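Tyrocidine synthase 2 (Brevibacillus parabrevis, PDB 6TA8) is a nonribosomal peptide synthetase, of which this chain carries a condensation domain built from two lobes of mixed beta sheet and helices. Local coordinates at residues G33-T38 / S200-A205; A205-K210 / I310-N315. All coordinates share one frame; numbering follows the deposited sequence.

Contact 1 of 2, residues G33-T38 / S200-A205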
ATOM      1  N   GLY A  33      -4.327  24.428   6.993  1.00 39.54           N
ATOM      2  CA  GLY A  33      -4.642  24.268   8.399  1.00 40.55           C
ATOM      3  C   GLY A  33      -4.308  22.874   8.907  1.00 41.18           C
ATOM      4  O   GLY A  33      -3.831  22.004   8.178  1.00 37.70           O
ATOM      5  N   GLU A  34      -4.580  22.685  10.196  1.00 43.79           N
ATOM      6  CA  GLU A  34      -4.298  21.416  10.853  1.00 47.96           C
ATOM      7  C   GLU A  34      -5.307  20.353  10.433  1.00 47.14           C
ATOM      8  O   GLU A  34      -6.492  20.637  10.241  1.00 51.19           O
ATOM      9  CB  GLU A  34      -4.322  21.590  12.373  1.00 47.14           C
ATOM     10  CG  GLU A  34      -4.534  20.299  13.152  1.00 45.29           C
ATOM     11  CD  GLU A  34      -3.880  20.316  14.518  1.00 65.33           C
ATOM     12  OE1 GLU A  34      -3.495  21.410  14.982  1.00 74.62           O
ATOM     13  OE2 GLU A  34      -3.751  19.233  15.126  1.00 65.19           O
ATOM     14  N   ILE A  35      -4.823  19.120  10.281  1.00 46.40           N
ATOM     15  CA  ILE A  35      -5.661  17.959  10.011  1.00 40.83           C
ATOM     16  C   ILE A  35      -5.455  16.950  11.132  1.00 51.90           C
ATOM     17  O   ILE A  35      -4.377  16.868  11.729  1.00 52.53           O
ATOM     18  CB  ILE A  35      -5.341  17.329   8.637  1.00 41.79           C
ATOM     19  CG1 ILE A  35      -5.205  18.416   7.571  1.00 35.18           C
ATOM     20  CG2 ILE A  35      -6.408  16.322   8.241  1.00 42.85           C
ATOM     21  CD1 ILE A  35      -4.919  17.879   6.187  1.00 36.91           C
ATOM     22  N   ALA A  36      -6.503  16.186  11.426  1.00 40.80           N
ATOM     23  CA  ALA A  36      -6.414  15.134  12.427  1.00 36.11           C
ATOM     24  C   ALA A  36      -5.747  13.895  11.840  1.00 43.15           C
ATOM     25  O   ALA A  36      -5.834  13.625  10.639  1.00 44.62           O
ATOM     26  CB  ALA A  36      -7.800  14.780  12.964  1.00 49.54           C
ATOM     27  N   LEU A  37      -5.077  13.139  12.705  1.00 48.02           N
ATOM     28  CA  LEU A  37      -4.360  11.944  12.279  1.00 48.91           C
ATOM     29  C   LEU A  37      -5.347  10.808  12.037  1.00 49.72           C
ATOM     30  O   LEU A  37      -6.130  10.456  12.927  1.00 49.87           O
ATOM     31  CB  LEU A  37      -3.322  11.543  13.326  1.00 45.79           C
ATOM     32  CG  LEU A  37      -2.086  12.434  13.475  1.00 45.87           C
ATOM     33  CD1 LEU A  37      -1.253  11.994  14.669  1.00 49.74           C
ATOM     34  CD2 LEU A  37      -1.252  12.420  12.204  1.00 43.96           C
ATOM     35  N   THR A  38      -5.309  10.235  10.836  1.00 47.28           N
ATOM     36  CA  THR A  38      -6.134   9.084  10.521  1.00 46.10           C
ATOM     37  C   THR A  38      -5.593   7.844  11.236  1.00 52.21           C
ATOM     38  O   THR A  38      -4.453   7.843  11.707  1.00 49.69           O
ATOM     39  CB  THR A  38      -6.177   8.864   9.009  1.00 41.58           C
ATOM     40  OG1 THR A  38      -4.854   8.624   8.517  1.00 46.94           O
ATOM     41  CG2 THR A  38      -6.758  10.083   8.313  1.00 39.25           C
ATOM     42  N   SER A 200     -11.194  16.948  -0.025  1.00 44.81           N
ATOM     43  CA  SER A 200      -9.835  17.073   0.472  1.00 42.41           C
ATOM     44  C   SER A 200      -9.570  16.057   1.580  1.00 48.77           C
ATOM     45  O   SER A 200     -10.490  15.537   2.219  1.00 47.70           O
ATOM     46  CB  SER A 200      -9.583  18.488   0.994  1.00 46.77           C
ATOM     47  OG  SER A 200     -10.315  18.727   2.184  1.00 45.18           O
ATOM     48  N   PHE A 201      -8.284  15.771   1.797  1.00 40.99           N
ATOM     49  CA  PHE A 201      -7.896  14.891   2.892  1.00 38.39           C
ATOM     50  C   PHE A 201      -8.217  15.499   4.250  1.00 38.45           C
ATOM     51  O   PHE A 201      -8.386  14.758   5.224  1.00 40.58           O
ATOM     52  CB  PHE A 201      -6.405  14.561   2.803  1.00 38.28           C
ATOM     53  CG  PHE A 201      -5.968  13.479   3.748  1.00 35.09           C
ATOM     54  CD1 PHE A 201      -6.181  12.145   3.440  1.00 33.87           C
ATOM     55  CD2 PHE A 201      -5.348  13.795   4.945  1.00 31.55           C
ATOM     56  CE1 PHE A 201      -5.783  11.147   4.309  1.00 30.09           C
ATOM     57  CE2 PHE A 201      -4.948  12.802   5.818  1.00 33.12           C
ATOM     58  CZ  PHE A 201      -5.165  11.476   5.498  1.00 35.63           C
ATOM     59  N   LYS A 202      -8.299  16.829   4.335  1.00 38.66           N
ATOM     60  CA  LYS A 202      -8.726  17.467   5.574  1.00 45.81           C
ATOM     61  C   LYS A 202     -10.203  17.207   5.844  1.00 38.62           C
ATOM     62  O   LYS A 202     -10.602  16.993   6.995  1.00 35.99           O
ATOM     63  CB  LYS A 202      -8.443  18.968   5.514  1.00 47.16           C
ATOM     64  CG  LYS A 202      -8.875  19.736   6.753  1.00 49.13           C
ATOM     65  CD  LYS A 202      -8.777  21.238   6.532  1.00 50.66           C
ATOM     66  CE  LYS A 202      -9.266  22.009   7.748  1.00 53.42           C
ATOM     67  NZ  LYS A 202      -9.307  23.476   7.492  1.00 52.30           N
ATOM     68  N   ASP A 203     -11.030  17.218   4.795  1.00 42.58           N
ATOM     69  CA  ASP A 203     -12.450  16.933   4.966  1.00 46.28           C
ATOM     70  C   ASP A 203     -12.696  15.464   5.286  1.00 46.60           C
ATOM     71  O   ASP A 203     -13.615  15.143   6.049  1.00 47.84           O
ATOM     72  CB  ASP A 203     -13.225  17.333   3.710  1.00 40.42           C
ATOM     73  CG  ASP A 203     -13.274  18.834   3.506  1.00 50.46           C
ATOM     74  OD1 ASP A 203     -13.203  19.575   4.511  1.00 50.55           O
ATOM     75  OD2 ASP A 203     -13.387  19.271   2.341  1.00 54.15           O
ATOM     76  N   TRP A 204     -11.893  14.565   4.716  1.00 43.89           N
ATOM     77  CA  TRP A 204     -12.053  13.142   4.996  1.00 40.95           C
ATOM     78  C   TRP A 204     -11.741  12.830   6.454  1.00 43.23           C
ATOM     79  O   TRP A 204     -12.506  12.131   7.128  1.00 48.38           O
ATOM     80  CB  TRP A 204     -11.163  12.320   4.061  1.00 43.94           C
ATOM     81  CG  TRP A 204     -11.077  10.869   4.424  1.00 41.12           C
ATOM     82  CD1 TRP A 204     -10.160  10.280   5.247  1.00 46.72           C
ATOM     83  CD2 TRP A 204     -11.940   9.818   3.970  1.00 41.31           C
ATOM     84  NE1 TRP A 204     -10.401   8.931   5.337  1.00 43.53           N
ATOM     85  CE2 TRP A 204     -11.488   8.621   4.562  1.00 40.90           C
ATOM     86  CE3 TRP A 204     -13.051   9.774   3.124  1.00 48.76           C
ATOM     87  CZ2 TRP A 204     -12.109   7.396   4.334  1.00 44.06           C
ATOM     88  CZ3 TRP A 204     -13.666   8.557   2.899  1.00 46.29           C
ATOM     89  CH2 TRP A 204     -13.193   7.384   3.502  1.00 45.09           C
ATOM     90  N   ALA A 205     -10.615  13.342   6.960  1.00 44.51           N
ATOM     91  CA  ALA A 205     -10.252  13.097   8.353  1.00 39.36           C
ATOM     92  C   ALA A 205     -11.224  13.768   9.314  1.00 38.02           C
ATOM     93  O   ALA A 205     -11.456  13.257  10.415  1.00 35.20           O
ATOM     94  CB  ALA A 205      -8.826  13.575   8.619  1.00 44.28           C
TER
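Ile35 meets the first turns of helix 201-212 with every branch of its side chain. From CB, which points at the helix, CG1 passes obliquely across the Lys202 side chain, and the terminal CD1 settles 3.7 Å from CB of Lys202. The other branch, CG2, lies anti to the backbone N of Ile35, 3.7 Å from CA of Lys202 and 3.7 Å from CB of Ala205. Beta-branching suits this extended backbone and lets two branches press on the helix; the small methyl of Ala205 lets the backbones come close. That methyl also lies 3.6 Å from the carbonyl O of Ala36. Further along, Thr38 presents CG2 to Phe201 CZ at 3.5 Å, while its OG1 is turned to cap helix 39-46 (chi1 61°). Lys202 stays extended past Ile35 and bonds through NZ to the carbonyl of Glu32. Ser200 N-caps the helix by accepting from Asp203 N. Strand 33-35, at the margin of a small antiparallel sheet beside strand 98-101, is thus held on the start of helix 201-212 by apolar packing, with Thr38 OG1, Ser200 OG and Lys202 NZ turned to caps or neighbouring backbone.

Contact 2 of 2, residues A205-K210 / I310-N315; sequences AAQLQK and IQNEMN
Gln207 lays its CB and CG over Ile310 and Met314, with CG 3.7 Å from Ile310 CD1 and likewise 3.7 Å from Met314 CG. The side chain leaves helix 201-212 toward the loop between strands 297-304 and 325-332, then bends at chi2 (51°), which turns its amide toward the backbone of that loop. There NE2 donates to the carbonyl O of Ile310 across 3.0 Å. The donor lies almost in line with the C=O bond, yet the acceptor is 27° out of the Gln207 amide plane and the N-H...O angle is 140°, so the bond is somewhat bent. A glutamine fits because its methylenes can join the apolar packing while its amide reaches a loop carbonyl.

The other end of the amide, OE1, sits 3.5 Å from CB of Asn312, and the two amide planes are not far from parallel as the side chains cross. Gln311, Asn312 and Glu313 all have positive phi, in keeping with a sharply turning loop. Met314 SD lies 4.0 Å from Gln207 CB. Beside the Gln207 stem, the side chains of Ile310 and Leu208 cross at about a right angle, with Leu208 CD1 3.9 Å from Ile310 CD1; Trp204 and Tyr211 of the same helix also touch Ile310. Gln311 directs its NE2 to Glu216, beyond the end of the helix.

A single side-chain-to-backbone hydrogen bond thus sits beside apolar contacts from Ile310, Leu208 and Met314. Since the bond uses a main-chain carbonyl, it probably helps hold the loop backbone at Ile310 against the helix, while the unbranched Met314 chain, bent at chi2 and chi3, lies against the glutamine's stem.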
ATOM      1  N   ALA A 205     -10.615  13.342   6.960  1.00 44.51           N
ATOM      2  CA  ALA A 205     -10.252  13.097   8.353  1.00 39.36           C
ATOM      3  C   ALA A 205     -11.224  13.768   9.314  1.00 38.02           C
ATOM      4  O   ALA A 205     -11.456  13.257  10.415  1.00 35.20           O
ATOM      5  CB  ALA A 205      -8.826  13.575   8.619  1.00 44.28           C
ATOM      6  N   ALA A 206     -11.791  14.913   8.924  1.00 42.99           N
ATOM      7  CA  ALA A 206     -12.804  15.552   9.754  1.00 39.78           C
ATOM      8  C   ALA A 206     -14.086  14.729   9.789  1.00 45.50           C
ATOM      9  O   ALA A 206     -14.704  14.574  10.849  1.00 46.25           O
ATOM     10  CB  ALA A 206     -13.086  16.965   9.246  1.00 36.23           C
ATOM     11  N   GLN A 207     -14.503  14.197   8.638  1.00 46.27           N
ATOM     12  CA  GLN A 207     -15.679  13.336   8.607  1.00 44.77           C
ATOM     13  C   GLN A 207     -15.388  11.977   9.232  1.00 50.64           C
ATOM     14  O   GLN A 207     -16.306  11.313   9.727  1.00 40.13           O
ATOM     15  CB  GLN A 207     -16.169  13.179   7.164  1.00 45.04           C
ATOM     16  CG  GLN A 207     -17.365  12.252   6.983  1.00 58.41           C
ATOM     17  CD  GLN A 207     -18.512  12.574   7.920  1.00 49.40           C
ATOM     18  OE1 GLN A 207     -18.865  13.736   8.116  1.00 53.94           O
ATOM     19  NE2 GLN A 207     -19.100  11.539   8.506  1.00 43.42           N
ATOM     20  N   LEU A 208     -14.120  11.558   9.234  1.00 46.53           N
ATOM     21  CA  LEU A 208     -13.768  10.264   9.808  1.00 42.07           C
ATOM     22  C   LEU A 208     -13.993  10.236  11.315  1.00 43.32           C
ATOM     23  O   LEU A 208     -14.326   9.182  11.869  1.00 46.49           O
ATOM     24  CB  LEU A 208     -12.314   9.927   9.480  1.00 45.49           C
ATOM     25  CG  LEU A 208     -11.908   8.454   9.531  1.00 37.46           C
ATOM     26  CD1 LEU A 208     -12.758   7.622   8.587  1.00 44.43           C
ATOM     27  CD2 LEU A 208     -10.438   8.313   9.187  1.00 50.76           C
ATOM     28  N   GLN A 209     -13.821  11.373  11.991  1.00 42.32           N
ATOM     29  CA  GLN A 209     -14.060  11.415  13.430  1.00 46.43           C
ATOM     30  C   GLN A 209     -15.552  11.405  13.740  1.00 48.86           C
ATOM     31  O   GLN A 209     -15.982  10.798  14.728  1.00 52.55           O
ATOM     32  CB  GLN A 209     -13.386  12.645  14.038  1.00 39.81           C
ATOM     33  CG  GLN A 209     -13.561  12.772  15.545  1.00 45.07           C
ATOM     34  CD  GLN A 209     -12.977  11.595  16.305  1.00 48.96           C
ATOM     35  OE1 GLN A 209     -11.860  11.155  16.031  1.00 55.42           O
ATOM     36  NE2 GLN A 209     -13.734  11.081  17.266  1.00 53.43           N
ATOM     37  N   LYS A 210     -16.358  12.072  12.909  1.00 40.30           N
ATOM     38  CA  LYS A 210     -17.804  12.034  13.095  1.00 49.65           C
ATOM     39  C   LYS A 210     -18.348  10.629  12.871  1.00 50.62           C
ATOM     40  O   LYS A 210     -19.182  10.147  13.646  1.00 56.95           O
ATOM     41  CB  LYS A 210     -18.481  13.029  12.153  1.00 46.09           C
ATOM     42  CG  LYS A 210     -18.140  14.484  12.432  1.00 49.05           C
ATOM     43  CD  LYS A 210     -18.740  15.398  11.376  1.00 42.72           C
ATOM     44  CE  LYS A 210     -18.446  16.858  11.675  1.00 44.32           C
ATOM     45  NZ  LYS A 210     -18.944  17.754  10.596  1.00 46.56           N
ATOM     46  N   ILE A 310     -18.219   6.604   4.643  1.00 45.82           N
ATOM     47  CA  ILE A 310     -18.242   6.990   6.049  1.00 49.34           C
ATOM     48  C   ILE A 310     -19.345   8.020   6.241  1.00 50.48           C
ATOM     49  O   ILE A 310     -19.214   8.946   7.052  1.00 52.68           O
ATOM     50  CB  ILE A 310     -16.875   7.533   6.508  1.00 49.78           C
ATOM     51  CG1 ILE A 310     -16.431   8.697   5.620  1.00 44.19           C
ATOM     52  CG2 ILE A 310     -15.830   6.426   6.494  1.00 44.70           C
ATOM     53  CD1 ILE A 310     -15.168   9.381   6.098  1.00 51.62           C
ATOM     54  N   GLN A 311     -20.436   7.861   5.487  1.00 54.59           N
ATOM     55  CA  GLN A 311     -21.570   8.781   5.480  1.00 53.87           C
ATOM     56  C   GLN A 311     -21.154  10.160   4.979  1.00 56.41           C
ATOM     57  O   GLN A 311     -20.005  10.355   4.565  1.00 54.36           O
ATOM     58  CB  GLN A 311     -22.205   8.876   6.872  1.00 55.94           C
ATOM     59  CG  GLN A 311     -22.711   7.543   7.411  1.00 55.27           C
ATOM     60  CD  GLN A 311     -23.121   7.617   8.869  1.00 61.62           C
ATOM     61  OE1 GLN A 311     -22.976   8.654   9.516  1.00 63.52           O
ATOM     62  NE2 GLN A 311     -23.635   6.511   9.395  1.00 62.89           N
ATOM     63  N   ASN A 312     -22.089  11.110   4.992  1.00 48.98           N
ATOM     64  CA  ASN A 312     -21.913  12.482   4.516  1.00 51.27           C
ATOM     65  C   ASN A 312     -21.666  12.566   3.014  1.00 51.51           C
ATOM     66  O   ASN A 312     -21.263  13.628   2.520  1.00 56.54           O
ATOM     67  CB  ASN A 312     -20.783  13.202   5.263  1.00 57.14           C
ATOM     68  CG  ASN A 312     -20.932  14.711   5.234  1.00 55.80           C
ATOM     69  OD1 ASN A 312     -21.451  15.314   6.173  1.00 59.28           O
ATOM     70  ND2 ASN A 312     -20.475  15.329   4.151  1.00 58.00           N
ATOM     71  N   GLU A 313     -21.900  11.479   2.272  1.00 48.89           N
ATOM     72  CA  GLU A 313     -21.771  11.464   0.812  1.00 49.07           C
ATOM     73  C   GLU A 313     -20.379  11.905   0.362  1.00 47.01           C
ATOM     74  O   GLU A 313     -20.226  12.620  -0.631  1.00 45.19           O
ATOM     75  CB  GLU A 313     -22.851  12.328   0.154  1.00 50.03           C
ATOM     76  CG  GLU A 313     -24.266  12.004   0.604  1.00 64.29           C
ATOM     77  CD  GLU A 313     -24.907  13.148   1.367  1.00 62.86           C
ATOM     78  OE1 GLU A 313     -24.534  14.314   1.120  1.00 54.20           O
ATOM     79  OE2 GLU A 313     -25.786  12.879   2.214  1.00 73.75           O
ATOM     80  N   MET A 314     -19.357  11.475   1.095  1.00 53.95           N
ATOM     81  CA  MET A 314     -17.989  11.850   0.766  1.00 47.08           C
ATOM     82  C   MET A 314     -17.561  11.223  -0.558  1.00 44.10           C
ATOM     83  O   MET A 314     -18.031  10.151  -0.947  1.00 44.73           O
ATOM     84  CB  MET A 314     -17.035  11.423   1.880  1.00 37.81           C
ATOM     85  CG  MET A 314     -17.392  11.977   3.249  1.00 43.56           C
ATOM     86  SD  MET A 314     -17.279  13.774   3.328  1.00 53.67           S
ATOM     87  CE  MET A 314     -15.504  14.008   3.224  1.00 48.02           C
ATOM     88  N   ASN A 315     -16.655  11.910  -1.251  1.00 43.92           N
ATOM     89  CA  ASN A 315     -16.156  11.463  -2.548  1.00 42.01           C
ATOM     90  C   ASN A 315     -14.646  11.659  -2.571  1.00 47.10           C
ATOM     91  O   ASN A 315     -14.167  12.797  -2.614  1.00 45.92           O
ATOM     92  CB  ASN A 315     -16.826  12.229  -3.689  1.00 32.23           C
ATOM     93  CG  ASN A 315     -16.361  11.768  -5.055  1.00 42.28           C
ATOM     94  OD1 ASN A 315     -15.846  10.661  -5.208  1.00 53.47           O
ATOM     95  ND2 ASN A 315     -16.545  12.617  -6.059  1.00 47.19           N
TER

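In the fold
Both contacts use helix 201-212 and share Ala205, their centres lying about 10 Å apart. Contact 1 joins the helix's first turns to strand 33-35, an outermost strand of a small antiparallel sheet, and to the start of helix 39-46; contact 2 joins its later turns to the 310-315 loop. Each is partly buried, with an inner apolar part and more exposed margins. The chemistry differs: between its own segments contact 1 is apolar packing, with a lysine bond to the residue just before the strand, whereas the irregular loop adds a glutamine-to-carbonyl bond. Trp204 touches Ile310, Met314 reaches back to Asp203, and Thr38 approaches Leu208, so the two contacts adjoin along the helix.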